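Side-chain contacts in MgGH51 (Meripilus giganteus, PDB 6ZPV), which is an alpha-L-arabinofuranosidase of glycoside hydrolase family 51, probably releasing terminal arabinofuranose units from arabinose-containing glycans: residues A[84-87]-A[93-96]; A[192-197]-A[250-255]; A[178-183]-A[188-193]; A[200-205]-A[213-218]. One frame throughout, in Å; residues are numbered along the deposited sequence. Where two conformers were deposited one is given.

Interaction 1. Residues A[84-87]-A[93-96]; sequences FSVP and RVGF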
loop_
_atom_site.group_PDB
_atom_site.type_symbol
_atom_site.label_atom_id
_atom_site.label_comp_id
_atom_site.label_asym_id
_atom_site.label_seq_id
_atom_site.Cartn_x
_atom_site.Cartn_y
_atom_site.Cartn_z
ATOM N N PHE A 84 -21.511 -15.246 -22.744
ATOM C CA PHE A 84 -22.516 -14.225 -23.098
ATOM C C PHE A 84 -23.402 -14.728 -24.223
ATOM O O PHE A 84 -22.917 -15.079 -25.275
ATOM C CB PHE A 84 -21.792 -12.946 -23.530
ATOM C CG PHE A 84 -22.638 -11.935 -24.260
ATOM C CD1 PHE A 84 -23.668 -11.255 -23.625
ATOM C CD2 PHE A 84 -22.432 -11.685 -25.595
ATOM C CE1 PHE A 84 -24.434 -10.329 -24.311
ATOM C CE2 PHE A 84 -23.192 -10.727 -26.283
ATOM C CZ PHE A 84 -24.180 -10.039 -25.612
ATOM N N SER A 85 -24.707 -14.759 -23.992
ATOM C CA SER A 85 -25.659 -15.218 -25.026
ATOM C C SER A 85 -26.764 -14.170 -25.205
ATOM O O SER A 85 -27.238 -13.588 -24.206
ATOM C CB SER A 85 -26.257 -16.552 -24.664
ATOM O OG SER A 85 -25.243 -17.551 -24.606
ATOM N N VAL A 86 -27.199 -13.983 -26.421
ATOM C CA VAL A 86 -28.312 -13.090 -26.776
ATOM C C VAL A 86 -29.493 -13.990 -27.185
ATOM O O VAL A 86 -29.364 -14.787 -28.110
ATOM C CB VAL A 86 -27.952 -12.164 -27.940
ATOM C CG1 VAL A 86 -29.116 -11.270 -28.297
ATOM C CG2 VAL A 86 -26.692 -11.358 -27.622
ATOM N N PRO A 87 -30.637 -13.914 -26.496
ATOM C CA PRO A 87 -31.789 -14.708 -26.914
ATOM C C PRO A 87 -32.207 -14.414 -28.344
ATOM O O PRO A 87 -31.955 -13.350 -28.910
ATOM C CB PRO A 87 -32.869 -14.251 -25.946
ATOM C CG PRO A 87 -32.107 -13.872 -24.687
ATOM C CD PRO A 87 -30.891 -13.160 -25.258
ATOM N N ARG A 93 -29.287 -2.450 -27.931
ATOM C CA ARG A 93 -27.992 -2.846 -27.324
ATOM C C ARG A 93 -28.241 -4.002 -26.367
ATOM O O ARG A 93 -29.166 -3.990 -25.540
ATOM C CB ARG A 93 -27.374 -1.616 -26.650
ATOM C CG ARG A 93 -28.089 -1.066 -25.425
ATOM C CD ARG A 93 -27.623 0.310 -24.980
ATOM N NE ARG A 93 -26.215 0.388 -24.629
ATOM C CZ ARG A 93 -25.699 0.540 -23.423
ATOM N NH1 ARG A 93 -26.417 0.535 -22.337
ATOM N NH2 ARG A 93 -24.401 0.741 -23.326
ATOM N N VAL A 94 -27.362 -4.966 -26.426
ATOM C CA VAL A 94 -27.406 -6.178 -25.558
ATOM C C VAL A 94 -25.968 -6.450 -25.152
ATOM O O VAL A 94 -25.078 -6.382 -26.017
ATOM C CB VAL A 94 -28.116 -7.367 -26.262
ATOM C CG1 VAL A 94 -28.108 -8.599 -25.360
ATOM C CG2 VAL A 94 -29.554 -7.029 -26.713
ATOM N N GLY A 95 -25.692 -6.787 -23.901
ATOM C CA GLY A 95 -24.335 -6.932 -23.444
ATOM C C GLY A 95 -24.283 -6.983 -21.963
ATOM O O GLY A 95 -25.117 -7.647 -21.340
ATOM N N PHE A 96 -23.271 -6.318 -21.382
ATOM C CA PHE A 96 -23.064 -6.435 -19.930
ATOM C C PHE A 96 -22.226 -5.232 -19.466
ATOM O O PHE A 96 -21.537 -4.592 -20.251
ATOM C CB PHE A 96 -22.420 -7.779 -19.580
ATOM C CG PHE A 96 -21.261 -8.132 -20.460
ATOM C CD1 PHE A 96 -19.960 -7.743 -20.159
ATOM C CD2 PHE A 96 -21.450 -8.928 -21.604
ATOM C CE1 PHE A 96 -18.926 -8.082 -20.991
ATOM C CE2 PHE A 96 -20.405 -9.241 -22.439
ATOM C CZ PHE A 96 -19.142 -8.820 -22.124
#

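Interaction 2. Residues A[192-197]-A[250-255]; sequences FAMFSL and SLLDRP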
loop_
_atom_site.group_PDB
_atom_site.type_symbol
_atom_site.label_atom_id
_atom_site.label_comp_id
_atom_site.label_asym_id
_atom_site.label_seq_id
_atom_site.Cartn_x
_atom_site.Cartn_y
_atom_site.Cartn_z
ATOM N N PHE A 192 -15.864 -14.630 -23.385
ATOM C CA PHE A 192 -14.938 -13.525 -23.105
ATOM C C PHE A 192 -14.006 -13.883 -21.970
ATOM O O PHE A 192 -14.410 -14.654 -21.064
ATOM C CB PHE A 192 -15.715 -12.253 -22.720
ATOM C CG PHE A 192 -16.543 -11.612 -23.801
ATOM C CD1 PHE A 192 -15.980 -10.665 -24.609
ATOM C CD2 PHE A 192 -17.908 -11.936 -23.966
ATOM C CE1 PHE A 192 -16.747 -10.045 -25.589
ATOM C CE2 PHE A 192 -18.642 -11.292 -24.938
ATOM C CZ PHE A 192 -18.071 -10.353 -25.743
ATOM N N ALA A 193 -12.840 -13.281 -21.957
ATOM C CA ALA A 193 -11.891 -13.493 -20.863
ATOM C C ALA A 193 -10.998 -12.272 -20.747
ATOM O O ALA A 193 -10.850 -11.508 -21.705
ATOM C CB ALA A 193 -11.059 -14.759 -21.084
ATOM N N MET A 194 -10.338 -12.166 -19.586
ATOM C CA MET A 194 -9.229 -11.203 -19.410
ATOM C C MET A 194 -9.623 -9.807 -19.905
ATOM O O MET A 194 -8.991 -9.221 -20.787
ATOM C CB MET A 194 -7.950 -11.720 -20.087
ATOM C CG MET A 194 -6.671 -11.009 -19.784
ATOM S SD MET A 194 -6.245 -10.844 -18.023
ATOM C CE MET A 194 -6.635 -9.109 -17.729
ATOM N N PHE A 195 -10.608 -9.231 -19.236
ATOM C CA PHE A 195 -10.982 -7.823 -19.475
ATOM C C PHE A 195 -10.044 -6.890 -18.750
ATOM O O PHE A 195 -9.491 -7.232 -17.702
ATOM C CB PHE A 195 -12.388 -7.582 -18.927
ATOM C CG PHE A 195 -13.512 -8.321 -19.609
ATOM C CD1 PHE A 195 -14.189 -7.731 -20.679
ATOM C CD2 PHE A 195 -13.965 -9.549 -19.172
ATOM C CE1 PHE A 195 -15.299 -8.330 -21.279
ATOM C CE2 PHE A 195 -15.070 -10.162 -19.780
ATOM C CZ PHE A 195 -15.725 -9.563 -20.823
ATOM N N SER A 196 -9.960 -5.653 -19.240
ATOM C CA SER A 196 -9.187 -4.636 -18.527
ATOM C C SER A 196 -9.629 -3.228 -18.936
ATOM O O SER A 196 -9.899 -2.994 -20.129
ATOM C CB SER A 196 -7.698 -4.804 -18.810
ATOM O OG SER A 196 -6.897 -3.825 -18.143
ATOM N N LEU A 197 -9.651 -2.302 -17.992
ATOM C CA LEU A 197 -9.840 -0.899 -18.279
ATOM C C LEU A 197 -8.907 -0.080 -17.403
ATOM O O LEU A 197 -9.012 -0.152 -16.170
ATOM C CB LEU A 197 -11.299 -0.459 -18.052
ATOM C CG LEU A 197 -11.594 0.993 -18.413
ATOM C CD1 LEU A 197 -11.581 1.235 -19.899
ATOM C CD2 LEU A 197 -12.914 1.464 -17.830
ATOM N N SER A 250 3.278 -11.643 -18.468
ATOM C CA SER A 250 1.973 -11.282 -19.024
ATOM C C SER A 250 0.856 -11.476 -18.051
ATOM O O SER A 250 0.855 -12.451 -17.299
ATOM C CB SER A 250 1.723 -12.141 -20.252
ATOM O OG SER A 250 0.431 -11.854 -20.775
ATOM N N LEU A 251 -0.141 -10.593 -18.104
ATOM C CA LEU A 251 -1.352 -10.831 -17.285
ATOM C C LEU A 251 -2.018 -12.150 -17.654
ATOM O O LEU A 251 -2.690 -12.760 -16.802
ATOM C CB LEU A 251 -2.335 -9.655 -17.447
ATOM C CG LEU A 251 -1.825 -8.290 -17.041
ATOM C CD1 LEU A 251 -2.915 -7.283 -17.150
ATOM C CD2 LEU A 251 -1.199 -8.292 -15.660
ATOM N N LEU A 252 -1.805 -12.619 -18.872
ATOM C CA LEU A 252 -2.384 -13.935 -19.275
ATOM C C LEU A 252 -1.822 -15.091 -18.444
ATOM O O LEU A 252 -2.430 -16.145 -18.436
ATOM C CB LEU A 252 -2.160 -14.185 -20.772
ATOM C CG LEU A 252 -3.075 -13.403 -21.704
ATOM C CD1 LEU A 252 -4.453 -13.962 -21.728
ATOM C CD2 LEU A 252 -3.040 -11.962 -21.509
ATOM N N ASP A 253 -0.663 -14.899 -17.809
ATOM C CA ASP A 253 0.022 -15.953 -17.050
ATOM C C ASP A 253 -0.071 -15.733 -15.535
ATOM O O ASP A 253 0.658 -16.423 -14.807
ATOM C CB ASP A 253 1.470 -16.052 -17.548
ATOM C CG ASP A 253 1.509 -16.479 -19.006
ATOM O OD1 ASP A 253 0.794 -17.413 -19.367
ATOM O OD2 ASP A 253 2.227 -15.824 -19.796
ATOM N N ARG A 254 -0.857 -14.788 -15.054
ATOM C CA ARG A 254 -0.950 -14.509 -13.604
ATOM C C ARG A 254 -2.270 -15.107 -13.085
ATOM O O ARG A 254 -3.343 -14.568 -13.366
ATOM C CB ARG A 254 -0.852 -13.036 -13.310
ATOM C CG ARG A 254 0.450 -12.385 -13.807
ATOM C CD ARG A 254 0.557 -10.953 -13.354
ATOM N NE ARG A 254 1.640 -10.235 -14.028
ATOM C CZ ARG A 254 1.993 -8.973 -13.750
ATOM N NH1 ARG A 254 1.440 -8.343 -12.698
ATOM N NH2 ARG A 254 2.875 -8.330 -14.504
ATOM N N PRO A 255 -2.228 -16.235 -12.339
ATOM C CA PRO A 255 -3.471 -16.884 -11.944
ATOM C C PRO A 255 -4.259 -16.164 -10.887
ATOM O O PRO A 255 -5.471 -16.453 -10.704
ATOM C CB PRO A 255 -3.002 -18.271 -11.459
ATOM C CG PRO A 255 -1.573 -18.004 -10.961
ATOM C CD PRO A 255 -1.057 -17.045 -11.992
#

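Interaction 3. Residues A[178-183]-A[188-193]; sequences VTIDGA and QTINFA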
loop_
_atom_site.group_PDB
_atom_site.type_symbol
_atom_site.label_atom_id
_atom_site.label_comp_id
_atom_site.label_asym_id
_atom_site.label_seq_id
_atom_site.Cartn_x
_atom_site.Cartn_y
_atom_site.Cartn_z
ATOM N N VAL A 178 -19.831 -3.509 -22.481
ATOM C CA VAL A 178 -19.593 -4.187 -23.764
ATOM C C VAL A 178 -20.957 -4.498 -24.345
ATOM O O VAL A 178 -21.782 -5.113 -23.642
ATOM C CB VAL A 178 -18.771 -5.467 -23.584
ATOM C CG1 VAL A 178 -18.582 -6.187 -24.899
ATOM C CG2 VAL A 178 -17.447 -5.175 -22.911
ATOM N N THR A 179 -21.231 -4.101 -25.577
ATOM C CA THR A 179 -22.506 -4.432 -26.246
ATOM C C THR A 179 -22.255 -4.860 -27.686
ATOM O O THR A 179 -21.316 -4.413 -28.358
ATOM C CB THR A 179 -23.491 -3.263 -26.192
ATOM O OG1 THR A 179 -22.995 -2.113 -26.855
ATOM C CG2 THR A 179 -23.899 -2.915 -24.799
ATOM N N ILE A 180 -23.250 -5.596 -28.188
ATOM C CA ILE A 180 -23.454 -5.758 -29.651
ATOM C C ILE A 180 -24.916 -5.365 -29.935
ATOM O O ILE A 180 -25.760 -5.236 -29.030
ATOM C CB ILE A 180 -23.134 -7.194 -30.117
ATOM C CG1 ILE A 180 -24.045 -8.250 -29.496
ATOM C CG2 ILE A 180 -21.685 -7.523 -29.925
ATOM C CD1 ILE A 180 -23.842 -9.642 -30.058
ATOM N N ASP A 181 -25.221 -5.226 -31.204
ATOM C CA ASP A 181 -26.570 -4.981 -31.670
ATOM C C ASP A 181 -27.358 -6.274 -31.508
ATOM O O ASP A 181 -27.021 -7.319 -32.078
ATOM C CB ASP A 181 -26.535 -4.486 -33.114
ATOM C CG ASP A 181 -27.869 -4.129 -33.676
ATOM O OD1 ASP A 181 -28.765 -4.998 -33.686
ATOM O OD2 ASP A 181 -28.029 -2.974 -34.175
ATOM N N GLY A 182 -28.440 -6.224 -30.717
ATOM C CA GLY A 182 -29.227 -7.430 -30.398
ATOM C C GLY A 182 -29.964 -8.040 -31.564
ATOM O O GLY A 182 -30.262 -9.235 -31.540
ATOM N N ALA A 183 -30.278 -7.240 -32.571
ATOM C CA ALA A 183 -30.908 -7.788 -33.785
ATOM C C ALA A 183 -29.847 -8.551 -34.585
ATOM O O ALA A 183 -30.067 -9.724 -34.968
ATOM C CB ALA A 183 -31.575 -6.696 -34.611
ATOM N N GLN A 188 -26.796 -15.478 -30.699
ATOM C CA GLN A 188 -25.336 -15.702 -30.654
ATOM C C GLN A 188 -24.856 -16.042 -29.248
ATOM O O GLN A 188 -25.427 -15.516 -28.271
ATOM C CB GLN A 188 -24.581 -14.468 -31.160
ATOM C CG GLN A 188 -24.886 -14.102 -32.600
ATOM C CD GLN A 188 -24.391 -15.067 -33.641
ATOM O OE1 GLN A 188 -23.329 -15.679 -33.427
ATOM N NE2 GLN A 188 -25.084 -15.106 -34.760
ATOM N N THR A 189 -23.738 -16.754 -29.169
ATOM C CA THR A 189 -22.986 -16.928 -27.903
ATOM C C THR A 189 -21.521 -16.549 -28.150
ATOM O O THR A 189 -20.942 -16.956 -29.182
ATOM C CB THR A 189 -23.056 -18.347 -27.372
ATOM O OG1 THR A 189 -24.397 -18.673 -27.081
ATOM C CG2 THR A 189 -22.208 -18.545 -26.135
ATOM N N ILE A 190 -20.963 -15.721 -27.283
ATOM C CA ILE A 190 -19.551 -15.334 -27.340
ATOM C C ILE A 190 -18.940 -15.627 -25.966
ATOM O O ILE A 190 -19.570 -15.338 -24.921
ATOM C CB ILE A 190 -19.378 -13.827 -27.679
ATOM C CG1 ILE A 190 -20.099 -13.471 -28.993
ATOM C CG2 ILE A 190 -17.907 -13.490 -27.749
ATOM C CD1 ILE A 190 -20.152 -11.991 -29.281
ATOM N N ASN A 191 -17.736 -16.190 -25.946
ATOM C CA ASN A 191 -16.969 -16.371 -24.701
ATOM C C ASN A 191 -15.960 -15.206 -24.600
ATOM O O ASN A 191 -15.266 -14.883 -25.586
ATOM C CB ASN A 191 -16.216 -17.676 -24.630
ATOM C CG ASN A 191 -17.069 -18.925 -24.459
ATOM O OD1 ASN A 191 -18.296 -18.855 -24.558
ATOM N ND2 ASN A 191 -16.396 -20.070 -24.227
ATOM N N PHE A 192 -15.864 -14.630 -23.385
ATOM C CA PHE A 192 -14.938 -13.525 -23.105
ATOM C C PHE A 192 -14.006 -13.883 -21.970
ATOM O O PHE A 192 -14.410 -14.654 -21.064
ATOM C CB PHE A 192 -15.715 -12.253 -22.720
ATOM C CG PHE A 192 -16.543 -11.612 -23.801
ATOM C CD1 PHE A 192 -15.980 -10.665 -24.609
ATOM C CD2 PHE A 192 -17.908 -11.936 -23.966
ATOM C CE1 PHE A 192 -16.747 -10.045 -25.589
ATOM C CE2 PHE A 192 -18.642 -11.292 -24.938
ATOM C CZ PHE A 192 -18.071 -10.353 -25.743
ATOM N N ALA A 193 -12.840 -13.281 -21.957
ATOM C CA ALA A 193 -11.891 -13.493 -20.863
ATOM C C ALA A 193 -10.998 -12.272 -20.747
ATOM O O ALA A 193 -10.850 -11.508 -21.705
ATOM C CB ALA A 193 -11.059 -14.759 -21.084
#

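Interaction 4. Residues A[200-205]-A[213-218]; sequences PTFKNR and IAETLA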
loop_
_atom_site.group_PDB
_atom_site.type_symbol
_atom_site.label_atom_id
_atom_site.label_comp_id
_atom_site.label_asym_id
_atom_site.label_seq_id
_atom_site.Cartn_x
_atom_site.Cartn_y
_atom_site.Cartn_z
ATOM N N PRO A 200 -5.227 6.890 -17.381
ATOM C CA PRO A 200 -3.830 7.253 -17.380
ATOM C C PRO A 200 -3.187 6.811 -16.068
ATOM O O PRO A 200 -3.816 6.944 -15.007
ATOM C CB PRO A 200 -3.866 8.825 -17.550
ATOM C CG PRO A 200 -5.191 9.073 -18.223
ATOM C CD PRO A 200 -6.131 8.055 -17.607
ATOM N N THR A 201 -1.925 6.420 -16.081
ATOM C CA THR A 201 -1.254 5.913 -14.889
ATOM C C THR A 201 -0.159 6.848 -14.390
ATOM O O THR A 201 0.378 7.662 -15.155
ATOM C CB THR A 201 -0.712 4.516 -15.170
ATOM O OG1 THR A 201 0.175 4.602 -16.272
ATOM C CG2 THR A 201 -1.792 3.483 -15.357
ATOM N N PHE A 202 0.226 6.669 -13.148
ATOM C CA PHE A 202 1.396 7.382 -12.574
ATOM C C PHE A 202 2.612 7.134 -13.451
ATOM O O PHE A 202 2.937 5.975 -13.785
ATOM C CB PHE A 202 1.583 6.862 -11.156
ATOM C CG PHE A 202 2.677 7.526 -10.376
ATOM C CD1 PHE A 202 2.609 8.867 -10.014
ATOM C CD2 PHE A 202 3.816 6.820 -9.988
ATOM C CE1 PHE A 202 3.601 9.458 -9.255
ATOM C CE2 PHE A 202 4.786 7.445 -9.235
ATOM C CZ PHE A 202 4.707 8.753 -8.878
ATOM N N LYS A 203 3.285 8.195 -13.843
ATOM C CA LYS A 203 4.496 8.155 -14.683
ATOM C C LYS A 203 4.234 7.414 -15.993
ATOM O O LYS A 203 5.178 6.963 -16.647
ATOM C CB LYS A 203 5.684 7.560 -13.921
ATOM C CG LYS A 203 6.048 8.369 -12.704
ATOM C CD LYS A 203 6.586 9.708 -12.906
ATOM C CE LYS A 203 7.126 10.242 -11.581
ATOM N NZ LYS A 203 7.289 11.694 -11.681
ATOM N N ASN A 204 2.966 7.324 -16.418
ATOM C CA ASN A 204 2.611 6.645 -17.692
ATOM C C ASN A 204 3.199 5.232 -17.752
ATOM O O ASN A 204 3.442 4.717 -18.854
ATOM C CB ASN A 204 2.961 7.454 -18.943
ATOM C CG ASN A 204 2.317 8.816 -18.872
ATOM O OD1 ASN A 204 1.110 8.957 -18.631
ATOM N ND2 ASN A 204 3.123 9.834 -19.061
ATOM N N ARG A 205 3.262 4.540 -16.627
ATOM C CA ARG A 205 3.762 3.175 -16.665
ATOM C C ARG A 205 2.684 2.221 -17.149
ATOM O O ARG A 205 1.530 2.267 -16.691
ATOM C CB ARG A 205 4.211 2.670 -15.276
ATOM C CG ARG A 205 5.361 3.508 -14.673
ATOM C CD ARG A 205 6.523 3.694 -15.652
ATOM N NE ARG A 205 7.590 4.416 -15.055
ATOM C CZ ARG A 205 8.588 4.954 -15.720
ATOM N NH1 ARG A 205 8.600 4.877 -17.049
ATOM N NH2 ARG A 205 9.491 5.686 -15.074
ATOM N N ILE A 213 -3.550 8.478 -5.738
ATOM C CA ILE A 213 -3.036 7.712 -4.612
ATOM C C ILE A 213 -1.506 7.686 -4.692
ATOM O O ILE A 213 -0.847 7.957 -3.671
ATOM C CB ILE A 213 -3.647 6.293 -4.583
ATOM C CG1 ILE A 213 -5.155 6.333 -4.379
ATOM C CG2 ILE A 213 -2.925 5.470 -3.545
ATOM C CD1 ILE A 213 -5.818 4.964 -4.413
ATOM N N ALA A 214 -0.934 7.366 -5.851
ATOM C CA ALA A 214 0.523 7.288 -5.968
ATOM C C ALA A 214 1.138 8.641 -5.569
ATOM O O ALA A 214 2.151 8.679 -4.884
ATOM C CB ALA A 214 0.915 6.913 -7.384
ATOM N N GLU A 215 0.573 9.731 -6.074
ATOM C CA GLU A 215 1.102 11.072 -5.754
ATOM C C GLU A 215 1.005 11.376 -4.273
ATOM O O GLU A 215 1.875 12.047 -3.684
ATOM C CB GLU A 215 0.350 12.102 -6.537
ATOM C CG GLU A 215 0.590 12.087 -8.040
ATOM C CD GLU A 215 -0.391 12.871 -8.894
ATOM O OE1 GLU A 215 -1.329 13.479 -8.293
ATOM O OE2 GLU A 215 -0.313 12.788 -10.146
ATOM N N THR A 216 -0.083 10.935 -3.623
ATOM C CA THR A 216 -0.272 11.126 -2.175
ATOM C C THR A 216 0.807 10.376 -1.404
ATOM O O THR A 216 1.352 10.923 -0.408
ATOM C CB THR A 216 -1.672 10.730 -1.740
ATOM O OG1 THR A 216 -2.671 11.462 -2.436
ATOM C CG2 THR A 216 -1.906 10.892 -0.252
ATOM N N LEU A 217 1.112 9.145 -1.782
ATOM C CA LEU A 217 2.180 8.414 -1.113
ATOM C C LEU A 217 3.480 9.145 -1.309
ATOM O O LEU A 217 4.260 9.296 -0.342
ATOM C CB LEU A 217 2.249 6.984 -1.681
ATOM C CG LEU A 217 0.997 6.138 -1.431
ATOM C CD1 LEU A 217 1.256 4.697 -1.887
ATOM C CD2 LEU A 217 0.457 6.231 -0.045
ATOM N N ALA A 218 3.785 9.593 -2.511
ATOM C CA ALA A 218 5.032 10.325 -2.719
ATOM C C ALA A 218 5.067 11.636 -1.931
ATOM O O ALA A 218 6.144 12.009 -1.405
ATOM C CB ALA A 218 5.254 10.547 -4.193
#

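Interaction 1. Residues A[84-87]-A[93-96]
Phe84 and Phe96 meet edge to face in the core of a beta-sandwich, Phe84 on strand 80-85 of one antiparallel sheet and Phe96 on strand 93-98 of the other. The edge of Phe96 comes over one face of Phe84: CD2 of Phe96 lies 3.8 Å from CD1 of Phe84, the ring centroids are 5.5 Å apart and the planes stand at 69°. Further along the same ring, CE1 of Phe84 comes within 3.5 Å of CA of Gly95, a backbone atom met at a slant to the ring plane. Toward the turn between the strands, CG2 of Val86 lies 3.8 Å from CG1 of Val94, a less certain contact because Val94 was modelled in two conformers. Phe84 extends this far because its CG is trans to the backbone N (chi1 165°), which carries the ring across to the facing sheet. With an alanine here, the edge of Phe96 would probably lose the face it packs against and a gap would open beside Gly95. Around this pair, Leu65 touches both phenylalanine side chains, Ile180 and Ala63 pack on Phe84, and Phe192 adds a second edge-to-face partner for Phe96. Backbone bonds hold each strand in its own sheet: Val94 pairs with Ile180, and Phe84 O takes the N-H of Ile190.

Interaction 2. Residues A[192-197]-A[250-255]
Segment 192-197, on strand 189-198, passes the short 3-10 turn at 251-253 with Met194 and Leu252 as the closest backbone pair, their CA atoms 7.4 Å apart, and Met194 itself takes a left-handed conformation (phi 49°, psi 64°) within its strand. Its side chain spans the interval. CG is the atom that meets Leu252, 4.1 Å from CD2, with CD1 of the same leucine almost as near. Beyond CG the chain bends at both chi2 and chi3, and the thioether then crosses Leu251 at about a right angle: SD lies 4.1 Å from CB of Leu251, and CE 4.2 Å from CD1 of Leu251. These are apolar contacts made by a buried side chain. They join two parts of the enzyme, because strand 189-198 belongs to the beta-sandwich while 250-255 sits in a loop following strand 224-227 of the parallel-stranded barrel. The leucines are presented by an ST turn, in which Ser250 OG accepts from Leu252 N at 3.0 Å; Asp253 N bonds back to Ser250 O. On the far side, CD2 of Leu251 lies 3.7 Å above the centre of the Arg254 guanidinium plane. That guanidinium forms a salt bridge with Glu273 on helix 271-281 and also bonds Gly249 O and Asp267 O. Arg41, Leu78 and Phe117 pack on Met194, and Leu252 O accepts a bond from Ser75 OG.

Interaction 3. Residues A[178-183]-A[188-193]
The interior of the beta-sandwich is closed here by Val178 and Ile180 of strand 174-181 facing Phe192 and Ile190 of strand 189-198, one strand from each of the two stacked antiparallel sheets. The backbones stay well apart, with 10.5 Å between the CA atoms of Val178 and Phe192, and side chains fill the interval. CG1 of Val178 comes 4.3 Å from CZ of Phe192, approaching the ring obliquely. Next to this pair CD1 of Ile180 and CD1 of Ile190 lie 4.4 Å apart, the chain ends alongside each other; with chi2 extended in each (174° in Ile180, 171° in Ile190), CD1 points on away from its own backbone toward the facing sheet. Within segment 188-193, CG2 of Ile190 lies 3.6 Å above one face of the Phe192 ring, toward the rim. Leu130 touches both Val178 and Phe192, while Phe118 lies against Ile190 and Phe192. At Asp181 the chain folds into an Asx turn: its OD1 accepts from Ala183 N at 2.9 Å, nearly along the C-O axis, and from Ala184 N as well. Backbone bonds from Val178 to Phe96 and from Ile180 to Val94 are spent within one sheet. What passes between the sheets at this point is therefore purely apolar contact, so cohesion rests on dispersion and on the exclusion of water from buried groups, without directional bonds to fix the side-chain positions.

Interaction 4. Residues A[200-205]-A[213-218]
Thr201 OG1 donates to Arg205 O over 2.7 Å, bridging the base of a compact turn whose Phe202 packs onto Ala214 of helix 211-219. The hydroxyl approaches from above the carbonyl plane, 35° out of it. Inside the turn, Asn204 N bonds Thr201 O at 2.9 Å and Arg205 N bonds Phe202 O at 3.2 Å, while Lys203 and Asn204 both adopt left-handed backbone conformations. Phe202 stands out from this turn with CG opposite its own N about the CA-CB bond (chi1 -177°), and the ring is laid against the helix. CB of Ala214 sits over one face in a CH-pi contact, 3.8 Å from the ring centroid and 3.5 Å from CG of Phe202. CG of Lys203 lies over the opposite face, toward its rim, so the ring sits between a helix methyl and the next side chain of its own turn. At one corner CE1 of Phe202 reaches CG of Glu215 at 4.2 Å, a looser contact with the aliphatic part of that acid. The segment 200-205 lies in the connection from the beta-sandwich into the (beta/alpha)-barrel, and helix 211-219 precedes barrel strand 224-227. Helix 271-281 flanks both: Asp280 forms a salt bridge with Arg205, and Phe277 packs on Ala214. A serine in place of Phe202 would probably leave the Ala214 methyl without its aromatic cover and open a gap between turn and helix. The two segments thus adhere through dispersion and CH-pi attraction, while the hydrogen bonds are spent on shaping the turn and the helix.

Interactions 1 and 3 are two cuts through one sandwich core: their centres are 5 Å apart, and Phe84 O lies 2.9 Å from Ile190 N where strands 80-85 and 189-198 run side by side. Interaction 2 shares Phe192 and Ala193 with interaction 3 and follows the same strand toward the barrel; CZ of Phe195 there touches CE1 of Phe96 from interaction 1 at 3.5 Å. Interaction 4 stands apart, its centre 22 Å from that of interaction 2, on the chain that leaves strand 189-198 for helix 211-219. None of the four lines a glycan pocket, although a bound NAG lies about 11 Å from the side chain of Leu252.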